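Local coordinates for acetylene hydratase Ahy (Pelobacter acetylenicus, PDB 2E7Z), which catalyses the hydration of acetylene to acetaldehyde, a non-redox reaction carried out with a tungsten-bis(molybdopterin guanine dinucleotide) cofactor and a [4Fe-4S] cluster, at residues Leu60-Lys64 with Trp75-Trp80; Trp131-Met135 with Met418-Asn422; Tyr136-Thr142 with Gln711-Leu716. Where two conformers were deposited one is given. Numbering follows the deposited sequence.

Contact 1 of 3, residues Leu60-Lys64 with Trp75-Trp80; sequences LYPLK and WERISW
Strands 63-65 and 75-77 pair antiparallel as the two arms of a β-hairpin. L63 and R77 form a non-hydrogen-bonded pair with CA atoms 4.5 Å apart; K64 and E76 form a hydrogen-bonded pair with CA atoms 5.3 Å apart. Both arms are extended, and P62 (phi/psi -57/137) carries the ladder one step beyond the strands. Three backbone hydrogen bonds hold it: K64 N to E76 O, E76 N to K64 O and I78 N to P62 O, each 2.9 Å. CA-H...O contacts of 3.4 Å, R77 CA to P62 O and W75 CA to K64 O, lie between and beside them.

The cationic contact is a stack. R77, chi1 t and chi3 m, lays its guanidinium flat on the Y61 ring (chi1 m), with planes at 5° and R77 CZ 3.7 Å from the ring centroid, a cation-pi geometry.

Apolar contacts complete the seam. P62 CG sits over the five-membered ring of W80 (chi1 m), 3.6 Å from its centroid, as a CH-pi contact; L63 CB lies 3.8 Å from W75 CE3, and K64 CB 3.8 Å from I78 CD1. The all-trans K64 runs outward to a salt bridge with E86, while S79 N-caps helix 80-98 through Q82 N.

Backbone bonds thus fix the register of this surface hairpin, while the ring faces of W80 and Y61 receive P62 and the R77 guanidinium.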
loop_
_atom_site.group_PDB
_atom_site.type_symbol
_atom_site.label_atom_id
_atom_site.label_comp_id
_atom_site.label_asym_id
_atom_site.label_seq_id
_atom_site.Cartn_x
_atom_site.Cartn_y
_atom_site.Cartn_z
ATOM N N LEU A 60 -9.097 -8.337 23.388
ATOM C CA LEU A 60 -10.318 -9.074 23.088
ATOM C C LEU A 60 -11.590 -8.377 23.568
ATOM O O LEU A 60 -12.706 -8.848 23.302
ATOM C CB LEU A 60 -10.241 -10.506 23.638
ATOM C CG LEU A 60 -9.247 -11.426 22.946
ATOM C CD1 LEU A 60 -9.302 -12.802 23.677
ATOM C CD2 LEU A 60 -9.490 -11.591 21.464
ATOM N N TYR A 61 -11.438 -7.259 24.267
ATOM C CA TYR A 61 -12.566 -6.525 24.837
ATOM C C TYR A 61 -12.343 -5.036 24.644
ATOM O O TYR A 61 -11.192 -4.572 24.681
ATOM C CB TYR A 61 -12.744 -6.828 26.345
ATOM C CG TYR A 61 -13.002 -8.290 26.613
ATOM C CD1 TYR A 61 -11.951 -9.172 26.762
ATOM C CD2 TYR A 61 -14.307 -8.794 26.681
ATOM C CE1 TYR A 61 -12.172 -10.538 26.968
ATOM C CE2 TYR A 61 -14.544 -10.155 26.909
ATOM C CZ TYR A 61 -13.472 -11.003 27.040
ATOM O OH TYR A 61 -13.693 -12.341 27.262
ATOM N N PRO A 62 -13.429 -4.288 24.460
ATOM C CA PRO A 62 -13.267 -2.836 24.376
ATOM C C PRO A 62 -12.591 -2.257 25.623
ATOM O O PRO A 62 -12.912 -2.648 26.759
ATOM C CB PRO A 62 -14.699 -2.331 24.268
ATOM C CG PRO A 62 -15.448 -3.450 23.611
ATOM C CD PRO A 62 -14.839 -4.688 24.236
ATOM N N LEU A 63 -11.659 -1.338 25.386
ATOM C CA LEU A 63 -10.992 -0.621 26.480
ATOM C C LEU A 63 -11.246 0.865 26.368
ATOM O O LEU A 63 -11.142 1.433 25.290
ATOM C CB LEU A 63 -9.486 -0.875 26.467
ATOM C CG LEU A 63 -9.005 -2.307 26.615
ATOM C CD1 LEU A 63 -7.550 -2.394 26.275
ATOM C CD2 LEU A 63 -9.251 -2.765 28.072
ATOM N N LYS A 64 -11.593 1.499 27.470
ATOM C CA LYS A 64 -11.733 2.932 27.555
ATOM C C LYS A 64 -10.547 3.521 28.300
ATOM O O LYS A 64 -10.129 3.017 29.356
ATOM C CB LYS A 64 -13.019 3.267 28.311
ATOM C CG LYS A 64 -13.217 4.739 28.548
ATOM C CD LYS A 64 -14.533 5.059 29.212
ATOM C CE LYS A 64 -14.648 6.550 29.413
ATOM N NZ LYS A 64 -15.946 6.914 30.019
ATOM N N TRP A 75 -6.322 2.133 31.560
ATOM C CA TRP A 75 -7.364 1.530 30.726
ATOM C C TRP A 75 -8.364 0.769 31.593
ATOM O O TRP A 75 -7.962 0.142 32.598
ATOM C CB TRP A 75 -6.704 0.558 29.746
ATOM C CG TRP A 75 -5.784 1.216 28.766
ATOM C CD1 TRP A 75 -4.428 1.251 28.791
ATOM C CD2 TRP A 75 -6.182 1.973 27.611
ATOM N NE1 TRP A 75 -3.946 1.969 27.710
ATOM C CE2 TRP A 75 -5.004 2.430 26.969
ATOM C CE3 TRP A 75 -7.422 2.303 27.051
ATOM C CZ2 TRP A 75 -5.035 3.190 25.766
ATOM C CZ3 TRP A 75 -7.446 3.076 25.857
ATOM C CH2 TRP A 75 -6.265 3.500 25.261
ATOM N N GLU A 76 -9.647 0.852 31.228
ATOM C CA GLU A 76 -10.671 0.025 31.881
ATOM C C GLU A 76 -11.538 -0.656 30.845
ATOM O O GLU A 76 -12.015 -0.015 29.885
ATOM C CB GLU A 76 -11.542 0.860 32.815
ATOM C CG GLU A 76 -12.535 0.021 33.595
ATOM C CD GLU A 76 -13.280 0.798 34.661
ATOM O OE1 GLU A 76 -12.628 1.377 35.567
ATOM O OE2 GLU A 76 -14.523 0.783 34.618
ATOM N N ARG A 77 -11.702 -1.970 30.981
ATOM C CA ARG A 77 -12.631 -2.698 30.125
ATOM C C ARG A 77 -14.062 -2.136 30.188
ATOM O O ARG A 77 -14.588 -1.833 31.253
ATOM C CB ARG A 77 -12.630 -4.214 30.450
ATOM C CG ARG A 77 -13.328 -5.022 29.335
ATOM C CD ARG A 77 -13.441 -6.515 29.686
ATOM N NE ARG A 77 -12.152 -7.163 29.754
ATOM C CZ ARG A 77 -12.032 -8.454 30.076
ATOM N NH1 ARG A 77 -13.140 -9.187 30.286
ATOM N NH2 ARG A 77 -10.829 -9.008 30.155
ATOM N N ILE A 78 -14.681 -1.961 29.015
ATOM C CA ILE A 78 -16.107 -1.612 28.926
ATOM C C ILE A 78 -16.794 -2.491 27.892
ATOM O O ILE A 78 -16.136 -3.274 27.207
ATOM C CB ILE A 78 -16.402 -0.082 28.674
ATOM C CG1 ILE A 78 -15.660 0.472 27.452
ATOM C CG2 ILE A 78 -16.175 0.744 29.959
ATOM C CD1 ILE A 78 -16.253 1.809 26.971
ATOM N N SER A 79 -18.112 -2.363 27.780
ATOM C CA SER A 79 -18.887 -3.141 26.812
ATOM C C SER A 79 -18.807 -2.489 25.448
ATOM O O SER A 79 -18.560 -1.294 25.360
ATOM C CB SER A 79 -20.364 -3.196 27.238
ATOM O OG SER A 79 -20.958 -1.901 27.255
ATOM N N TRP A 80 -19.036 -3.266 24.390
ATOM C CA TRP A 80 -19.232 -2.665 23.052
ATOM C C TRP A 80 -20.359 -1.621 23.061
ATOM O O TRP A 80 -20.233 -0.538 22.503
ATOM C CB TRP A 80 -19.541 -3.747 22.022
ATOM C CG TRP A 80 -18.324 -4.348 21.404
ATOM C CD1 TRP A 80 -17.667 -5.480 21.811
ATOM C CD2 TRP A 80 -17.577 -3.816 20.295
ATOM N NE1 TRP A 80 -16.558 -5.701 20.989
ATOM C CE2 TRP A 80 -16.491 -4.692 20.057
ATOM C CE3 TRP A 80 -17.735 -2.702 19.476
ATOM C CZ2 TRP A 80 -15.584 -4.496 19.019
ATOM C CZ3 TRP A 80 -16.814 -2.500 18.429
ATOM C CH2 TRP A 80 -15.763 -3.388 18.215
#

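Contact 2 of 3, residues Trp131-Met135 with Met418-Asn422; sequences WTSAM and MGYAN. With MGD (2-amino-5,6-dimercapto-7-methyl-3,7,8a,9-tetrahydro-8-oxa-1,3,9,10-tetraaza-anthracen-4-one guanosine dinucleotide), chain E.
T132, at the end of edge strand 131-132, is extended (phi/psi -141/180) and points toward the 418-422 loop, its CG2 3.6 Å from Y420 OH. S133 is also extended (-161/151), but its CB turns away; its carbonyl carbon C is 3.1 Å from Y420 OH, and its OG bonds to Q107 O while receiving a weak 3.4 Å hydrogen bond from M135 N. The Y420 side chain (chi1 m, chi2 88°) thus reaches the backbone at S133, and its hydroxyl bonds to S106 rather than to either neighbouring amide. At A134 the chain bends into a 3-10 turn (-63/-19) and comes nearest the loop, its CA 5.8 Å from that of G419. A134 CB is 3.7 Å from G419 O and 4.4 Å from Y420 CZ. One water bridges the two backbones, donating to A134 O (2.8 Å) and to G419 O (2.9 Å).

Both segments face the same MGD. Its N22 donates to G419 O (2.9 Å) and its N19 to Y420 O (2.8 Å), while A134 CB lies 3.4 Å from its O3A. Carbonyls reading the pterin NH groups, beside a small residue against the phosphate ester oxygen on the pterin side, make this part of the bis-MGD cofactor site of the DMSO reductase family.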
loop_
_atom_site.group_PDB
_atom_site.type_symbol
_atom_site.label_atom_id
_atom_site.label_comp_id
_atom_site.label_asym_id
_atom_site.label_seq_id
_atom_site.Cartn_x
_atom_site.Cartn_y
_atom_site.Cartn_z
ATOM N N TRP A 131 -10.854 10.613 4.504
ATOM C CA TRP A 131 -10.372 9.244 4.558
ATOM C C TRP A 131 -8.993 9.160 3.950
ATOM O O TRP A 131 -8.785 9.714 2.825
ATOM C CB TRP A 131 -11.306 8.341 3.751
ATOM C CG TRP A 131 -10.932 6.895 3.812
ATOM C CD1 TRP A 131 -11.395 6.004 4.728
ATOM C CD2 TRP A 131 -10.074 6.165 2.918
ATOM N NE1 TRP A 131 -10.843 4.762 4.487
ATOM C CE2 TRP A 131 -10.054 4.826 3.369
ATOM C CE3 TRP A 131 -9.344 6.502 1.764
ATOM C CZ2 TRP A 131 -9.326 3.819 2.733
ATOM C CZ3 TRP A 131 -8.598 5.492 1.122
ATOM C CH2 TRP A 131 -8.615 4.157 1.604
ATOM N N THR A 132 -8.070 8.483 4.631
ATOM C CA THR A 132 -6.810 8.188 4.008
ATOM C C THR A 132 -6.399 6.781 4.429
ATOM O O THR A 132 -7.130 6.103 5.169
ATOM C CB THR A 132 -5.723 9.246 4.289
ATOM O OG1 THR A 132 -4.657 9.062 3.354
ATOM C CG2 THR A 132 -5.166 9.156 5.685
ATOM N N SER A 133 -5.252 6.343 3.938
ATOM C CA SER A 133 -4.844 4.978 4.152
ATOM C C SER A 133 -3.353 4.910 3.910
ATOM O O SER A 133 -2.806 5.661 3.093
ATOM C CB SER A 133 -5.601 4.061 3.177
ATOM O OG SER A 133 -5.189 2.704 3.304
ATOM N N ALA A 134 -2.689 3.977 4.582
ATOM C CA ALA A 134 -1.257 3.860 4.403
ATOM C C ALA A 134 -0.939 3.495 2.965
ATOM O O ALA A 134 0.188 3.691 2.494
ATOM C CB ALA A 134 -0.711 2.846 5.393
ATOM N N MET A 135 -1.939 2.965 2.264
ATOM C CA MET A 135 -1.790 2.647 0.842
ATOM C C MET A 135 -1.761 3.889 -0.069
ATOM O O MET A 135 -1.621 3.784 -1.299
ATOM C CB MET A 135 -2.862 1.639 0.376
ATOM C CG MET A 135 -4.227 2.222 0.019
ATOM S SD MET A 135 -5.397 0.843 -0.358
ATOM C CE MET A 135 -4.747 0.140 -1.913
ATOM N N MET A 418 2.715 5.279 12.888
ATOM C CA MET A 418 3.950 4.770 12.299
ATOM C C MET A 418 3.842 4.469 10.812
ATOM O O MET A 418 4.801 3.933 10.231
ATOM C CB MET A 418 4.377 3.477 13.042
ATOM C CG MET A 418 4.938 3.714 14.461
ATOM S SD MET A 418 5.195 2.206 15.440
ATOM C CE MET A 418 6.073 1.092 14.318
ATOM N N GLY A 419 2.695 4.809 10.207
ATOM C CA GLY A 419 2.346 4.273 8.890
ATOM C C GLY A 419 2.512 5.253 7.757
ATOM O O GLY A 419 2.139 4.954 6.610
ATOM N N TYR A 420 3.067 6.435 8.044
ATOM C CA TYR A 420 3.228 7.482 7.029
ATOM C C TYR A 420 4.659 8.029 7.120
ATOM O O TYR A 420 5.589 7.255 7.275
ATOM C CB TYR A 420 2.124 8.551 7.163
ATOM C CG TYR A 420 0.729 7.966 7.029
ATOM C CD1 TYR A 420 0.048 7.460 8.152
ATOM C CD2 TYR A 420 0.099 7.895 5.777
ATOM C CE1 TYR A 420 -1.226 6.900 8.034
ATOM C CE2 TYR A 420 -1.199 7.366 5.660
ATOM C CZ TYR A 420 -1.844 6.878 6.789
ATOM O OH TYR A 420 -3.088 6.357 6.634
ATOM N N ALA A 421 4.847 9.331 6.944
ATOM C CA ALA A 421 6.128 9.967 7.199
ATOM C C ALA A 421 5.998 10.832 8.462
ATOM O O ALA A 421 4.994 10.751 9.181
ATOM C CB ALA A 421 6.552 10.791 5.996
ATOM N N ASN A 422 7.025 11.636 8.754
ATOM C CA ASN A 422 6.951 12.685 9.776
ATOM C C ASN A 422 6.151 12.218 11.012
ATOM O O ASN A 422 5.107 12.796 11.354
ATOM C CB ASN A 422 6.402 13.979 9.160
ATOM C CG ASN A 422 6.618 15.186 10.079
ATOM O OD1 ASN A 422 7.191 15.066 11.179
ATOM N ND2 ASN A 422 6.151 16.342 9.637
HETATM P PB MGD E . 0.577 -1.168 9.903
HETATM O O1B MGD E . 0.923 0.300 9.880
HETATM O O2B MGD E . 1.519 -2.143 10.508
HETATM O O3B MGD E . 0.281 -1.721 8.427
HETATM O O3A MGD E . 0.076 -0.330 6.346
HETATM P PA MGD E . -0.792 -1.285 7.314
HETATM O O1A MGD E . -1.180 -2.564 6.635
HETATM O O2A MGD E . -1.847 -0.399 7.903
HETATM O "O5'" MGD E . -0.846 -1.268 10.656
HETATM C "C5'" MGD E . -1.636 -2.432 10.485
HETATM C "C4'" MGD E . -2.405 -2.615 11.778
HETATM O "O4'" MGD E . -3.429 -3.590 11.528
HETATM C "C3'" MGD E . -1.579 -3.231 12.902
HETATM O "O3'" MGD E . -1.635 -2.365 14.049
HETATM C "C2'" MGD E . -2.199 -4.614 13.195
HETATM O "O2'" MGD E . -2.188 -5.042 14.572
HETATM C "C1'" MGD E . -3.609 -4.399 12.713
HETATM N N9 MGD E . -4.326 -5.591 12.234
HETATM C C8 MGD E . -3.827 -6.622 11.507
HETATM N N7 MGD E . -4.802 -7.479 11.164
HETATM C C5 MGD E . -5.960 -6.950 11.616
HETATM C C6 MGD E . -7.366 -7.316 11.600
HETATM O O6 MGD E . -7.758 -8.360 11.038
HETATM N N1 MGD E . -8.212 -6.451 12.184
HETATM C C2 MGD E . -7.855 -5.356 12.848
HETATM N N2 MGD E . -8.824 -4.568 13.396
HETATM N N3 MGD E . -6.585 -4.965 12.910
HETATM C C4 MGD E . -5.640 -5.719 12.312
HETATM C C10 MGD E . 0.837 -0.949 5.308
HETATM C C11 MGD E . 1.241 0.151 4.350
HETATM O O11 MGD E . 2.153 0.975 5.073
HETATM C C12 MGD E . 1.897 -0.440 3.127
HETATM S S12 MGD E . 1.059 -1.659 2.268
HETATM C C13 MGD E . 3.081 0.019 2.688
HETATM S S13 MGD E . 3.910 -0.706 1.389
HETATM C C14 MGD E . 3.781 1.187 3.310
HETATM N N15 MGD E . 4.981 0.789 4.031
HETATM C C16 MGD E . 5.583 1.809 4.707
HETATM C C17 MGD E . 7.031 1.911 4.932
HETATM O O17 MGD E . 7.806 1.038 4.483
HETATM N N18 MGD E . 7.484 2.977 5.623
HETATM C C19 MGD E . 6.673 3.948 6.113
HETATM N N19 MGD E . 7.188 4.987 6.804
HETATM N N20 MGD E . 5.344 3.898 5.964
HETATM C C21 MGD E . 4.772 2.897 5.282
HETATM N N22 MGD E . 3.447 2.884 5.117
HETATM C C23 MGD E . 2.805 1.928 4.239
HETATM O O HOH W 1 1.627 5.697 3.881
#

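Contact 3 of 3, residues Tyr136-Thr142 with Gln711-Leu716; sequences YMCIGNT and QGLPNL. With W (tungsten ion), chain G; MGD (2-amino-5,6-dimercapto-7-methyl-3,7,8a,9-tetrahydro-8-oxa-1,3,9,10-tetraaza-anthracen-4-one guanosine dinucleotide), chain E.
M137 is the main bump: with chi1 p and chi2 and chi3 t it extends so that M137 SD sits against P714 and L716, 3.5 Å from P714 CG and 3.9 Å from L716 CD1, while L713 packs at the base of the side chain, its CB 4.1 Å from M137 CB. The CA atoms of M137 and L713 are 6.0 Å apart. In return L713 (chi1 p, chi2 p) wedges between Y136 and N141, its CB 4.3 Å from Y136 CD1 and its CD2 3.4 Å from N141 ND2, which is hydrogen-bonded to D295 OD1. The tip of Y136 (chi1 t) comes to 3.0 Å from OH to Q711 O, beside the positive-phi turn at G712 (73/20).

L716 CD2 and M137 CE also touch the pterin, 3.4 Å from MGD N18 and 3.1 Å from MGD N20. C138 turns away from the 711-716 loop to bind tungsten through SG at 2.3 Å.

The contact sets the metal-ligand turn before helix 140-150 against the loop leading to strand 720-726, with helix 300-314 packed on N141, Q711 and L713.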
loop_
_atom_site.group_PDB
_atom_site.type_symbol
_atom_site.label_atom_id
_atom_site.label_comp_id
_atom_site.label_asym_id
_atom_site.label_seq_id
_atom_site.Cartn_x
_atom_site.Cartn_y
_atom_site.Cartn_z
ATOM N N TYR A 136 -1.811 5.068 0.549
ATOM C CA TYR A 136 -1.515 6.304 -0.167
ATOM C C TYR A 136 -0.136 6.263 -0.823
ATOM O O TYR A 136 0.090 6.974 -1.813
ATOM C CB TYR A 136 -1.601 7.494 0.779
ATOM C CG TYR A 136 -1.778 8.843 0.115
ATOM C CD1 TYR A 136 -0.671 9.594 -0.263
ATOM C CD2 TYR A 136 -3.053 9.358 -0.122
ATOM C CE1 TYR A 136 -0.838 10.833 -0.875
ATOM C CE2 TYR A 136 -3.241 10.610 -0.728
ATOM C CZ TYR A 136 -2.116 11.350 -1.088
ATOM O OH TYR A 136 -2.268 12.608 -1.636
ATOM N N MET A 137 0.790 5.448 -0.311
ATOM C CA MET A 137 2.060 5.238 -1.023
ATOM C C MET A 137 2.326 3.770 -1.281
ATOM O O MET A 137 3.482 3.335 -1.263
ATOM C CB MET A 137 3.262 5.906 -0.324
ATOM C CG MET A 137 3.620 5.336 1.024
ATOM S SD MET A 137 4.995 6.295 1.710
ATOM C CE MET A 137 5.217 5.506 3.304
ATOM N N CYS A 138 1.265 2.988 -1.480
ATOM C CA CYS A 138 1.424 1.597 -1.906
ATOM C C CYS A 138 0.134 1.160 -2.580
ATOM O O CYS A 138 -0.839 0.890 -1.902
ATOM C CB CYS A 138 1.779 0.676 -0.729
ATOM S SG CYS A 138 2.017 -1.045 -1.251
ATOM N N ILE A 139 0.128 1.143 -3.913
ATOM C CA ILE A 139 -1.007 0.708 -4.728
ATOM C C ILE A 139 -2.088 1.765 -4.894
ATOM O O ILE A 139 -2.580 1.946 -5.994
ATOM C CB ILE A 139 -1.583 -0.709 -4.329
ATOM C CG1 ILE A 139 -0.470 -1.759 -4.462
ATOM C CG2 ILE A 139 -2.787 -1.050 -5.206
ATOM C CD1 ILE A 139 -0.792 -3.138 -3.912
ATOM N N GLY A 140 -2.489 2.452 -3.824
ATOM C CA GLY A 140 -3.541 3.478 -3.977
ATOM C C GLY A 140 -3.126 4.656 -4.854
ATOM O O GLY A 140 -3.861 5.060 -5.758
ATOM N N ASN A 141 -1.932 5.192 -4.593
ATOM C CA ASN A 141 -1.381 6.219 -5.487
ATOM C C ASN A 141 -1.208 5.647 -6.900
ATOM O O ASN A 141 -1.558 6.307 -7.902
ATOM C CB ASN A 141 -0.034 6.705 -4.933
ATOM C CG ASN A 141 1.004 5.632 -4.966
ATOM O OD1 ASN A 141 0.877 4.630 -4.267
ATOM N ND2 ASN A 141 2.007 5.784 -5.845
ATOM N N THR A 142 -0.694 4.422 -6.982
ATOM C CA THR A 142 -0.390 3.826 -8.291
ATOM C C THR A 142 -1.650 3.752 -9.114
ATOM O O THR A 142 -1.649 4.037 -10.301
ATOM C CB THR A 142 0.149 2.387 -8.130
ATOM O OG1 THR A 142 0.866 2.239 -6.895
ATOM C CG2 THR A 142 1.041 2.028 -9.315
ATOM N N GLN A 711 1.801 13.645 -6.577
ATOM C CA GLN A 711 0.978 12.808 -5.693
ATOM C C GLN A 711 0.999 13.249 -4.231
ATOM O O GLN A 711 0.077 12.920 -3.479
ATOM C CB GLN A 711 1.435 11.354 -5.768
ATOM C CG GLN A 711 1.236 10.693 -7.130
ATOM C CD GLN A 711 2.100 9.478 -7.278
ATOM O OE1 GLN A 711 3.340 9.575 -7.446
ATOM N NE2 GLN A 711 1.479 8.328 -7.255
ATOM N N GLY A 712 2.046 13.964 -3.817
ATOM C CA GLY A 712 2.150 14.391 -2.408
ATOM C C GLY A 712 2.483 13.267 -1.443
ATOM O O GLY A 712 2.220 13.388 -0.253
ATOM N N LEU A 713 3.026 12.168 -1.951
ATOM C CA LEU A 713 3.520 11.073 -1.120
ATOM C C LEU A 713 4.994 11.311 -0.815
ATOM O O LEU A 713 5.682 11.990 -1.584
ATOM C CB LEU A 713 3.292 9.718 -1.811
ATOM C CG LEU A 713 3.849 9.500 -3.229
ATOM C CD1 LEU A 713 5.320 9.138 -3.191
ATOM C CD2 LEU A 713 3.081 8.394 -3.958
ATOM N N PRO A 714 5.481 10.797 0.314
ATOM C CA PRO A 714 6.864 11.016 0.704
ATOM C C PRO A 714 7.877 10.090 0.031
ATOM O O PRO A 714 7.603 8.916 -0.251
ATOM C CB PRO A 714 6.833 10.755 2.216
ATOM C CG PRO A 714 5.793 9.663 2.354
ATOM C CD PRO A 714 4.718 10.064 1.347
ATOM N N ASN A 715 9.066 10.636 -0.177
ATOM C CA ASN A 715 10.176 9.898 -0.719
ATOM C C ASN A 715 10.858 9.112 0.423
ATOM O O ASN A 715 11.223 9.699 1.462
ATOM C CB ASN A 715 11.126 10.901 -1.373
ATOM C CG ASN A 715 12.470 10.301 -1.711
ATOM O OD1 ASN A 715 12.682 9.817 -2.827
ATOM N ND2 ASN A 715 13.386 10.325 -0.750
ATOM N N LEU A 716 11.053 7.799 0.218
ATOM C CA LEU A 716 11.647 6.875 1.204
ATOM C C LEU A 716 12.829 6.079 0.656
ATOM O O LEU A 716 13.574 5.458 1.420
ATOM C CB LEU A 716 10.604 5.829 1.655
ATOM C CG LEU A 716 9.738 6.178 2.831
ATOM C CD1 LEU A 716 8.676 7.235 2.427
ATOM C CD2 LEU A 716 9.119 4.897 3.395
HETATM W W W G . 2.380 -2.505 0.537
HETATM P PB MGD E . 0.577 -1.168 9.903
HETATM O O1B MGD E . 0.923 0.300 9.880
HETATM O O2B MGD E . 1.519 -2.143 10.508
HETATM O O3B MGD E . 0.281 -1.721 8.427
HETATM O O3A MGD E . 0.076 -0.330 6.346
HETATM P PA MGD E . -0.792 -1.285 7.314
HETATM O O1A MGD E . -1.180 -2.564 6.635
HETATM O O2A MGD E . -1.847 -0.399 7.903
HETATM O "O5'" MGD E . -0.846 -1.268 10.656
HETATM C "C5'" MGD E . -1.636 -2.432 10.485
HETATM C "C4'" MGD E . -2.405 -2.615 11.778
HETATM O "O4'" MGD E . -3.429 -3.590 11.528
HETATM C "C3'" MGD E . -1.579 -3.231 12.902
HETATM O "O3'" MGD E . -1.635 -2.365 14.049
HETATM C "C2'" MGD E . -2.199 -4.614 13.195
HETATM O "O2'" MGD E . -2.188 -5.042 14.572
HETATM C "C1'" MGD E . -3.609 -4.399 12.713
HETATM N N9 MGD E . -4.326 -5.591 12.234
HETATM C C8 MGD E . -3.827 -6.622 11.507
HETATM N N7 MGD E . -4.802 -7.479 11.164
HETATM C C5 MGD E . -5.960 -6.950 11.616
HETATM C C6 MGD E . -7.366 -7.316 11.600
HETATM O O6 MGD E . -7.758 -8.360 11.038
HETATM N N1 MGD E . -8.212 -6.451 12.184
HETATM C C2 MGD E . -7.855 -5.356 12.848
HETATM N N2 MGD E . -8.824 -4.568 13.396
HETATM N N3 MGD E . -6.585 -4.965 12.910
HETATM C C4 MGD E . -5.640 -5.719 12.312
HETATM C C10 MGD E . 0.837 -0.949 5.308
HETATM C C11 MGD E . 1.241 0.151 4.350
HETATM O O11 MGD E . 2.153 0.975 5.073
HETATM C C12 MGD E . 1.897 -0.440 3.127
HETATM S S12 MGD E . 1.059 -1.659 2.268
HETATM C C13 MGD E . 3.081 0.019 2.688
HETATM S S13 MGD E . 3.910 -0.706 1.389
HETATM C C14 MGD E . 3.781 1.187 3.310
HETATM N N15 MGD E . 4.981 0.789 4.031
HETATM C C16 MGD E . 5.583 1.809 4.707
HETATM C C17 MGD E . 7.031 1.911 4.932
HETATM O O17 MGD E . 7.806 1.038 4.483
HETATM N N18 MGD E . 7.484 2.977 5.623
HETATM C C19 MGD E . 6.673 3.948 6.113
HETATM N N19 MGD E . 7.188 4.987 6.804
HETATM N N20 MGD E . 5.344 3.898 5.964
HETATM C C21 MGD E . 4.772 2.897 5.282
HETATM N N22 MGD E . 3.447 2.884 5.117
HETATM C C23 MGD E . 2.805 1.928 4.239
HETATM O O HOH W 2 0.683 -3.298 -0.274
#

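How the contacts relate
From the N terminus, contact 1 closes first, a short local hairpin complete by W80. Its strands lie at one end of the mixed sheet whose other edge is strand 131-132, so contacts 1 and 2 reach the same sheet from opposite ends, their centres 26 Å apart. Contacts 2 and 3 then open in succession on either side of the step from M135 to Y136. The 418-422 loop returns first and the 711-716 loop later, so the two long closures cross. Their centres are 9 Å apart, and M135 CE meets G140 N at 3.8 Å, as A421 CB does P714 CB. Together they gather three distant parts of the chain around one MGD.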